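Local atomic coordinates of acyl-[acyl-carrier-protein]--UDP-N-acetylglucosamine O-acyltransferase (Leptospira interrogans, PDB entry 3I3A), a protein that probably transfers a 3-hydroxyacyl chain from acyl carrier protein to UDP-N-acetylglucosamine, an early step of lipid A biosynthesis. Residues 142-147 with 160-165; 156-161 with 251-256. All coordinates share one frame; numbering follows the deposited sequence. Where two conformers were deposited one is given.

Contact 1 (142-147 with 160-165); sequences LGNFAF and VGDYSM. With S2N (S-[2-({N-[(2R)-2-hydroxy-4-{[(S)-hydroxy(methoxy)phosphoryl]oxy}-3,3-dimethylbutanoyl]-beta-alanyl}amino)ethyl] (3R)-3-hydroxydodecanethioate), chain D.
Phe147 lies alongside Met165, both side chains pointing the same way. From the base outward, Phe147 CB sits 3.8 Å from Ser164 O, CG is next to Met165 SD, and CD2 meets that sulfur closely, at 3.2 Å. The sulfur approaches the ring obliquely, a Met-aromatic contact. At the far end, CE2 and CZ face the bound acyl-phosphopantetheine: its amide oxygen OAY lies in the ring plane, 3.5 Å from CE2. Placing CG anti to the backbone N (chi1 -176°) carries the ring out to this ligand. At its backbone, Phe147 N donates to Ser164 O at 2.8 Å.

Leu142 pairs with Val160 and Phe147 with Met165, both parallel bridges eighteen residues apart, the spacing of successive coils in the left-handed parallel beta-helix of hexapeptide acyltransferases. The corner between the bridges repeats likewise. The Phe145 and Tyr163 rings are near parallel (4°) but slid apart, with centroids 4.8 Å from each other; Phe145 CB sits over one face of the Tyr163 ring, offset toward its rim, and Tyr163 OH sits over the Phe145 ring, 3.4 Å from CD2. Asp162 OD1 receives Asn144 N at 2.8 Å, from 47° above the carboxylate plane, while OD2 reaches Asn144 ND2 through a water; Asn144 OD1 is taken by Asn126 N.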
loop_
_atom_site.group_PDB
_atom_site.type_symbol
_atom_site.label_atom_id
_atom_site.label_comp_id
_atom_site.label_asym_id
_atom_site.label_seq_id
_atom_site.Cartn_x
_atom_site.Cartn_y
_atom_site.Cartn_z
ATOM N N LEU A 142 11.614 -16.020 4.252
ATOM C CA LEU A 142 10.852 -16.288 5.459
ATOM C C LEU A 142 10.954 -17.760 5.824
ATOM O O LEU A 142 10.920 -18.645 4.941
ATOM C CB LEU A 142 9.383 -15.895 5.287
ATOM C CG LEU A 142 8.940 -14.493 5.720
ATOM C CD1 LEU A 142 9.598 -13.385 4.879
ATOM C CD2 LEU A 142 7.400 -14.366 5.715
ATOM N N GLY A 143 11.070 -18.007 7.129
ATOM C CA GLY A 143 11.053 -19.344 7.688
ATOM C C GLY A 143 9.634 -19.850 7.775
ATOM O O GLY A 143 8.891 -19.816 6.789
ATOM N N ASN A 144 9.264 -20.334 8.960
ATOM C CA ASN A 144 7.921 -20.841 9.227
ATOM C C ASN A 144 7.265 -19.983 10.300
ATOM O O ASN A 144 7.948 -19.519 11.216
ATOM C CB ASN A 144 7.957 -22.296 9.729
ATOM C CG ASN A 144 8.627 -23.269 8.755
ATOM O OD1 ASN A 144 8.540 -23.126 7.535
ATOM N ND2 ASN A 144 9.279 -24.280 9.305
ATOM N N PHE A 145 5.950 -19.789 10.194
ATOM C CA PHE A 145 5.144 -19.137 11.243
ATOM C C PHE A 145 5.548 -17.690 11.552
ATOM O O PHE A 145 5.372 -17.220 12.684
ATOM C CB PHE A 145 5.189 -19.953 12.543
ATOM C CG PHE A 145 4.332 -21.194 12.526
ATOM C CD1 PHE A 145 2.985 -21.131 12.867
ATOM C CD2 PHE A 145 4.877 -22.418 12.192
ATOM C CE1 PHE A 145 2.193 -22.272 12.871
ATOM C CE2 PHE A 145 4.089 -23.568 12.179
ATOM C CZ PHE A 145 2.747 -23.498 12.523
ATOM N N ALA A 146 6.101 -17.002 10.558
ATOM C CA ALA A 146 6.420 -15.569 10.674
ATOM C C ALA A 146 5.165 -14.737 10.418
ATOM O O ALA A 146 4.317 -15.114 9.607
ATOM C CB ALA A 146 7.526 -15.184 9.699
ATOM N N PHE A 147 5.031 -13.623 11.132
ATOM C CA PHE A 147 3.878 -12.761 10.943
ATOM C C PHE A 147 4.347 -11.379 10.549
ATOM O O PHE A 147 5.024 -10.699 11.318
ATOM C CB PHE A 147 3.005 -12.715 12.202
ATOM C CG PHE A 147 1.738 -11.912 12.038
ATOM C CD1 PHE A 147 0.514 -12.550 11.868
ATOM C CD2 PHE A 147 1.770 -10.515 12.060
ATOM C CE1 PHE A 147 -0.670 -11.801 11.715
ATOM C CE2 PHE A 147 0.599 -9.763 11.908
ATOM C CZ PHE A 147 -0.622 -10.413 11.738
ATOM N N VAL A 160 13.851 -13.541 7.608
ATOM C CA VAL A 160 12.864 -13.403 8.676
ATOM C C VAL A 160 12.763 -14.760 9.383
ATOM O O VAL A 160 12.380 -15.765 8.774
ATOM C CB VAL A 160 11.509 -12.866 8.125
ATOM C CG1 VAL A 160 10.434 -12.803 9.214
ATOM C CG2 VAL A 160 11.700 -11.472 7.529
ATOM N N GLY A 161 13.172 -14.802 10.650
ATOM C CA GLY A 161 13.265 -16.060 11.394
ATOM C C GLY A 161 11.924 -16.659 11.774
ATOM O O GLY A 161 10.892 -15.959 11.768
ATOM N N ASP A 162 11.933 -17.949 12.126
ATOM C CA ASP A 162 10.707 -18.632 12.582
ATOM C C ASP A 162 10.018 -17.868 13.706
ATOM O O ASP A 162 10.685 -17.325 14.590
ATOM C CB ASP A 162 11.006 -20.034 13.109
ATOM C CG ASP A 162 11.389 -21.014 12.025
ATOM O OD1 ASP A 162 11.385 -20.648 10.828
ATOM O OD2 ASP A 162 11.708 -22.165 12.395
ATOM N N TYR A 163 8.688 -17.838 13.668
ATOM C CA TYR A 163 7.876 -17.371 14.798
ATOM C C TYR A 163 8.162 -15.923 15.194
ATOM O O TYR A 163 8.092 -15.561 16.370
ATOM C CB TYR A 163 8.053 -18.301 16.016
ATOM C CG TYR A 163 7.491 -19.683 15.807
ATOM C CD1 TYR A 163 8.305 -20.717 15.359
ATOM C CD2 TYR A 163 6.147 -19.957 16.055
ATOM C CE1 TYR A 163 7.805 -21.992 15.156
ATOM C CE2 TYR A 163 5.625 -21.243 15.842
ATOM C CZ TYR A 163 6.470 -22.255 15.399
ATOM O OH TYR A 163 5.996 -23.535 15.200
ATOM N N SER A 164 8.500 -15.107 14.205
ATOM C CA SER A 164 8.755 -13.694 14.435
ATOM C C SER A 164 7.521 -12.838 14.145
ATOM O O SER A 164 6.597 -13.262 13.450
ATOM C CB SER A 164 9.947 -13.231 13.599
ATOM O OG SER A 164 9.759 -13.557 12.231
ATOM N N MET A 165 7.508 -11.634 14.707
ATOM C CA MET A 165 6.481 -10.657 14.410
ATOM C C MET A 165 7.112 -9.373 13.846
ATOM O O MET A 165 8.025 -8.796 14.451
ATOM C CB MET A 165 5.661 -10.362 15.668
ATOM C CG MET A 165 4.803 -9.104 15.593
ATOM S SD MET A 165 3.283 -9.367 14.676
ATOM C CE MET A 165 2.173 -9.883 15.972
HETATM C CAA S2N D . -7.146 -7.988 10.520
HETATM C CAB S2N D . -7.851 -8.106 9.167
HETATM C CAC S2N D . -7.656 -6.837 8.336
HETATM C CAD S2N D . -6.162 -6.592 8.119
HETATM C CAE S2N D . -5.914 -5.203 7.526
HETATM C CAF S2N D . -4.497 -4.718 7.841
HETATM C CAG S2N D . -4.516 -3.644 8.930
HETATM C CAH S2N D . -3.179 -3.590 9.672
HETATM C CAI S2N D . -3.286 -2.734 10.936
HETATM C CAJ S2N D . -1.908 -2.499 11.557
HETATM C CAK S2N D . -2.025 -2.183 13.048
HETATM C CAL S2N D . -0.719 -1.598 13.590
HETATM C CAP S2N D . -4.934 -7.869 12.138
HETATM C CAQ S2N D . -3.961 -6.813 11.609
HETATM C CAS S2N D . -1.940 -6.226 12.865
HETATM C CAT S2N D . -1.383 -5.515 14.099
HETATM C CAU S2N D . -0.546 -6.472 14.952
HETATM N NAR S2N D . -3.263 -6.180 12.738
HETATM O OAM S2N D . -7.603 -7.268 11.406
HETATM O OAN S2N D . -8.303 -6.991 7.070
HETATM O OAY S2N D . -1.193 -6.790 12.067
HETATM S SAO S2N D . -5.673 -8.888 10.810
HETATM C CAW S2N D . -1.934 -7.934 16.343
HETATM C CAX S2N D . -2.089 -6.797 17.354
HETATM N NAV S2N D . -1.514 -7.564 15.138
HETATM O OAZ S2N D . -2.248 -9.088 16.636
HETATM C CBA S2N D . -1.255 -7.101 18.599
HETATM C CBB S2N D . -0.722 -5.794 19.188
HETATM C CBF S2N D . 0.143 -2.766 21.601
HETATM C CBG S2N D . -0.079 -8.003 18.217
HETATM C CBH S2N D . -2.126 -7.809 19.636
HETATM O OBC S2N D . -0.680 -5.854 20.616
HETATM O OBE S2N D . -1.085 -3.303 21.103
HETATM O OBI S2N D . -1.640 -5.573 16.766
HETATM O OBJ S2N D . -3.095 -4.993 21.193
HETATM O OBK S2N D . -1.242 -5.054 23.056
HETATM P PBD S2N D . -1.525 -4.802 21.492
HETATM O O HOH W 1 10.109 -24.268 12.328
HETATM O O HOH W 2 4.367 -14.937 14.689
#

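Contact 2 (156-161 with 251-256); sequences QFCFVG and SDRGVT. With S2N (S-[2-({N-[(2R)-2-hydroxy-4-{[(S)-hydroxy(methoxy)phosphoryl]oxy}-3,3-dimethylbutanoyl]-beta-alanyl}amino)ethyl] (3R)-3-hydroxydodecanethioate), chain B.
Arg253 leaves its backbone with CG beside its own N; chi1 and the extended chi2 lay CD against the carbonyl oxygens of Gln156 and Phe157, and the bend at chi3 (55°) then swings the guanidinium toward the ligand. Gln156 holds CG between its backbone N and carbonyl carbon (chi1 65°) and bends again at chi2, which turns its amide to the same ligand.

Across the contact the arginine is met mainly by backbone oxygens and sulfur: Arg253 CD is 3.3 Å from Gln156 O, and Arg253 NE passes 3.8 Å from Cys158 SG, which lies oblique to the guanidinium plane. NE has a hydrogen-bond acceptor in Val173 O, so the group is held at its inner end as well as at its outer one. There, Arg253 NH1 gives phosphate oxygen OBJ of the bound acyl-phosphopantetheine a nearly straight bond of 2.8 Å (169° at the hydrogen). Arg253 NH2 reaches the ester oxygen OBE at 2.9 Å, an atom lying in the guanidinium plane at its edge, and adds only a weak bond to OBJ. Together they fix the rotation of the guanidinium against the phosphate.

Gln156 grips the ligand further along its arm, OE1 accepting from the amide nitrogen NAR at 3.1 Å. No direct hydrogen bond joins the two segments; instead one water donates to Phe157 O at 2.9 Å and accepts from Arg253 N at 2.8 Å. This water also sits at the edge of the Phe159 ring, in its plane.

Beta-helix coil and C-terminal domain thus grip one ligand at two points, pantetheine amide and phosphate. His117, Gly138 and Gln68 of this subunit and Ser149 of the third subunit also hydrogen-bond the ligand, as expected of an acyl-donor site between subunits of an LpxA trimer.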
loop_
_atom_site.group_PDB
_atom_site.type_symbol
_atom_site.label_atom_id
_atom_site.label_comp_id
_atom_site.label_asym_id
_atom_site.label_seq_id
_atom_site.Cartn_x
_atom_site.Cartn_y
_atom_site.Cartn_z
ATOM N N GLN A 156 15.397 -6.302 0.269
ATOM C CA GLN A 156 15.971 -7.468 -0.397
ATOM C C GLN A 156 17.145 -8.066 0.381
ATOM O O GLN A 156 17.907 -7.345 1.038
ATOM C CB GLN A 156 16.369 -7.137 -1.842
ATOM C CG GLN A 156 17.495 -6.112 -1.996
ATOM C CD GLN A 156 16.999 -4.680 -2.118
ATOM O OE1 GLN A 156 15.877 -4.343 -1.718
ATOM N NE2 GLN A 156 17.846 -3.822 -2.678
ATOM N N PHE A 157 17.232 -9.397 0.322
ATOM C CA PHE A 157 18.280 -10.205 0.960
ATOM C C PHE A 157 18.208 -10.318 2.492
ATOM O O PHE A 157 19.137 -10.805 3.120
ATOM C CB PHE A 157 19.675 -9.778 0.480
ATOM C CG PHE A 157 19.909 -10.046 -0.979
ATOM C CD1 PHE A 157 20.140 -11.344 -1.429
ATOM C CD2 PHE A 157 19.860 -9.006 -1.907
ATOM C CE1 PHE A 157 20.341 -11.604 -2.786
ATOM C CE2 PHE A 157 20.055 -9.256 -3.264
ATOM C CZ PHE A 157 20.297 -10.558 -3.706
ATOM N N CYS A 158 17.098 -9.877 3.082
ATOM C CA CYS A 158 16.868 -10.062 4.510
ATOM C C CYS A 158 16.285 -11.446 4.792
ATOM O O CYS A 158 15.618 -12.041 3.946
ATOM C CB CYS A 158 15.918 -8.990 5.059
ATOM S SG CYS A 158 16.568 -7.299 5.084
ATOM N N PHE A 159 16.536 -11.935 6.001
ATOM C CA PHE A 159 15.978 -13.187 6.486
ATOM C C PHE A 159 15.016 -12.899 7.632
ATOM O O PHE A 159 15.316 -12.092 8.505
ATOM C CB PHE A 159 17.092 -14.099 6.973
ATOM C CG PHE A 159 17.793 -14.840 5.877
ATOM C CD1 PHE A 159 17.466 -16.168 5.606
ATOM C CD2 PHE A 159 18.793 -14.220 5.120
ATOM C CE1 PHE A 159 18.127 -16.872 4.581
ATOM C CE2 PHE A 159 19.448 -14.908 4.105
ATOM C CZ PHE A 159 19.118 -16.236 3.834
ATOM N N VAL A 160 13.851 -13.541 7.608
ATOM C CA VAL A 160 12.864 -13.403 8.676
ATOM C C VAL A 160 12.763 -14.760 9.383
ATOM O O VAL A 160 12.380 -15.765 8.774
ATOM C CB VAL A 160 11.509 -12.866 8.125
ATOM C CG1 VAL A 160 10.434 -12.803 9.214
ATOM C CG2 VAL A 160 11.700 -11.472 7.529
ATOM N N GLY A 161 13.172 -14.802 10.650
ATOM C CA GLY A 161 13.265 -16.060 11.394
ATOM C C GLY A 161 11.924 -16.659 11.774
ATOM O O GLY A 161 10.892 -15.959 11.768
ATOM N N SER A 251 24.013 -14.626 8.908
ATOM C CA SER A 251 23.360 -13.436 8.386
ATOM C C SER A 251 24.188 -12.767 7.291
ATOM O O SER A 251 25.407 -12.586 7.431
ATOM C CB SER A 251 23.070 -12.452 9.508
ATOM O OG SER A 251 22.343 -11.351 9.014
ATOM N N ASP A 252 23.516 -12.387 6.211
ATOM C CA ASP A 252 24.165 -11.684 5.116
ATOM C C ASP A 252 24.218 -10.175 5.354
ATOM O O ASP A 252 25.277 -9.563 5.223
ATOM C CB ASP A 252 23.475 -12.024 3.794
ATOM C CG ASP A 252 23.622 -13.490 3.425
ATOM O OD1 ASP A 252 24.597 -14.128 3.880
ATOM O OD2 ASP A 252 22.761 -14.007 2.687
ATOM N N ARG A 253 23.081 -9.588 5.725
ATOM C CA ARG A 253 22.995 -8.140 5.940
ATOM C C ARG A 253 23.265 -7.726 7.388
ATOM O O ARG A 253 23.502 -6.537 7.670
ATOM C CB ARG A 253 21.622 -7.638 5.485
ATOM C CG ARG A 253 21.411 -7.752 3.976
ATOM C CD ARG A 253 20.071 -7.171 3.532
ATOM N NE ARG A 253 19.886 -5.780 3.954
ATOM C CZ ARG A 253 20.341 -4.718 3.289
ATOM N NH1 ARG A 253 21.023 -4.873 2.162
ATOM N NH2 ARG A 253 20.111 -3.495 3.754
ATOM N N GLY A 254 23.254 -8.707 8.293
ATOM C CA GLY A 254 23.248 -8.447 9.728
ATOM C C GLY A 254 21.839 -8.520 10.298
ATOM O O GLY A 254 20.861 -8.591 9.563
ATOM N N VAL A 255 21.742 -8.511 11.621
ATOM C CA VAL A 255 20.445 -8.570 12.307
ATOM C C VAL A 255 20.018 -7.167 12.765
ATOM O O VAL A 255 20.827 -6.403 13.294
ATOM C CB VAL A 255 20.490 -9.571 13.504
ATOM C CG1 VAL A 255 19.136 -9.691 14.191
ATOM C CG2 VAL A 255 20.984 -10.965 13.030
ATOM N N THR A 256 18.740 -6.845 12.564
ATOM C CA THR A 256 18.166 -5.558 12.967
ATOM C C THR A 256 18.655 -5.121 14.354
ATOM O O THR A 256 18.728 -5.951 15.273
ATOM C CB THR A 256 16.606 -5.617 12.950
ATOM O OG1 THR A 256 16.155 -5.969 11.634
ATOM C CG2 THR A 256 15.972 -4.272 13.360
HETATM C CAA S2N B . 12.751 -5.216 -5.979
HETATM C CAB S2N B . 11.530 -5.824 -6.673
HETATM C CAC S2N B . 10.348 -5.932 -5.707
HETATM C CAD S2N B . 9.998 -4.543 -5.170
HETATM C CAE S2N B . 9.006 -4.637 -4.010
HETATM C CAF S2N B . 9.096 -3.401 -3.111
HETATM C CAG S2N B . 9.813 -3.728 -1.800
HETATM C CAH S2N B . 10.440 -2.472 -1.190
HETATM C CAI S2N B . 11.395 -2.835 -0.050
HETATM C CAJ S2N B . 11.852 -1.582 0.701
HETATM C CAK S2N B . 13.184 -1.824 1.411
HETATM C CAL S2N B . 13.464 -0.728 2.442
HETATM C CAP S2N B . 14.153 -3.161 -4.826
HETATM C CAQ S2N B . 13.288 -2.472 -3.768
HETATM C CAS S2N B . 14.214 -0.708 -2.341
HETATM C CAT S2N B . 15.152 -0.390 -1.175
HETATM C CAU S2N B . 16.212 0.634 -1.588
HETATM N NAR S2N B . 14.142 -1.994 -2.670
HETATM O OAM S2N B . 13.401 -5.870 -5.165
HETATM O OAN S2N B . 9.219 -6.477 -6.393
HETATM O OAY S2N B . 13.587 0.183 -2.912
HETATM S SAO S2N B . 13.227 -3.574 -6.348
HETATM C CAW S2N B . 18.040 -0.380 -2.864
HETATM C CAX S2N B . 18.670 -0.851 -1.552
HETATM N NAV S2N B . 16.761 -0.029 -2.780
HETATM O OAZ S2N B . 18.679 -0.400 -3.915
HETATM C CBA S2N B . 19.909 -0.008 -1.247
HETATM C CBB S2N B . 20.054 0.155 0.268
HETATM C CBF S2N B . 21.408 0.144 3.996
HETATM C CBG S2N B . 19.761 1.370 -1.896
HETATM C CBH S2N B . 21.150 -0.704 -1.806
HETATM O OBC S2N B . 21.432 0.165 0.652
HETATM O OBE S2N B . 21.151 -0.891 3.043
HETATM O OBI S2N B . 17.723 -0.710 -0.490
HETATM O OBJ S2N B . 21.836 -2.407 1.009
HETATM O OBK S2N B . 23.544 -0.660 1.981
HETATM P PBD S2N B . 21.990 -0.948 1.671
HETATM O O HOH W 3 20.657 -10.978 5.608
#

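Overall arrangement
The two contacts follow one another along the chain, sharing Val160 and Gly161, and their centres are 12 Å apart. They serve different copies of the ligand. Contact 1 presents Phe147 and Met165 to one acyl-phosphopantetheine, with Met165 CE 3.7 Å from its methyl carbon CBG; that molecule is hydrogen-bonded by Gln156 and Arg253 of the second subunit. Contact 2 supplies the same two residues of this chain to another copy, to which the third subunit contributes Ser149. A single coil region therefore borders two equivalent clefts of the trimer, one through each contact. The shared residue Val160 takes part in contact 1 alone and touches neither ligand copy directly.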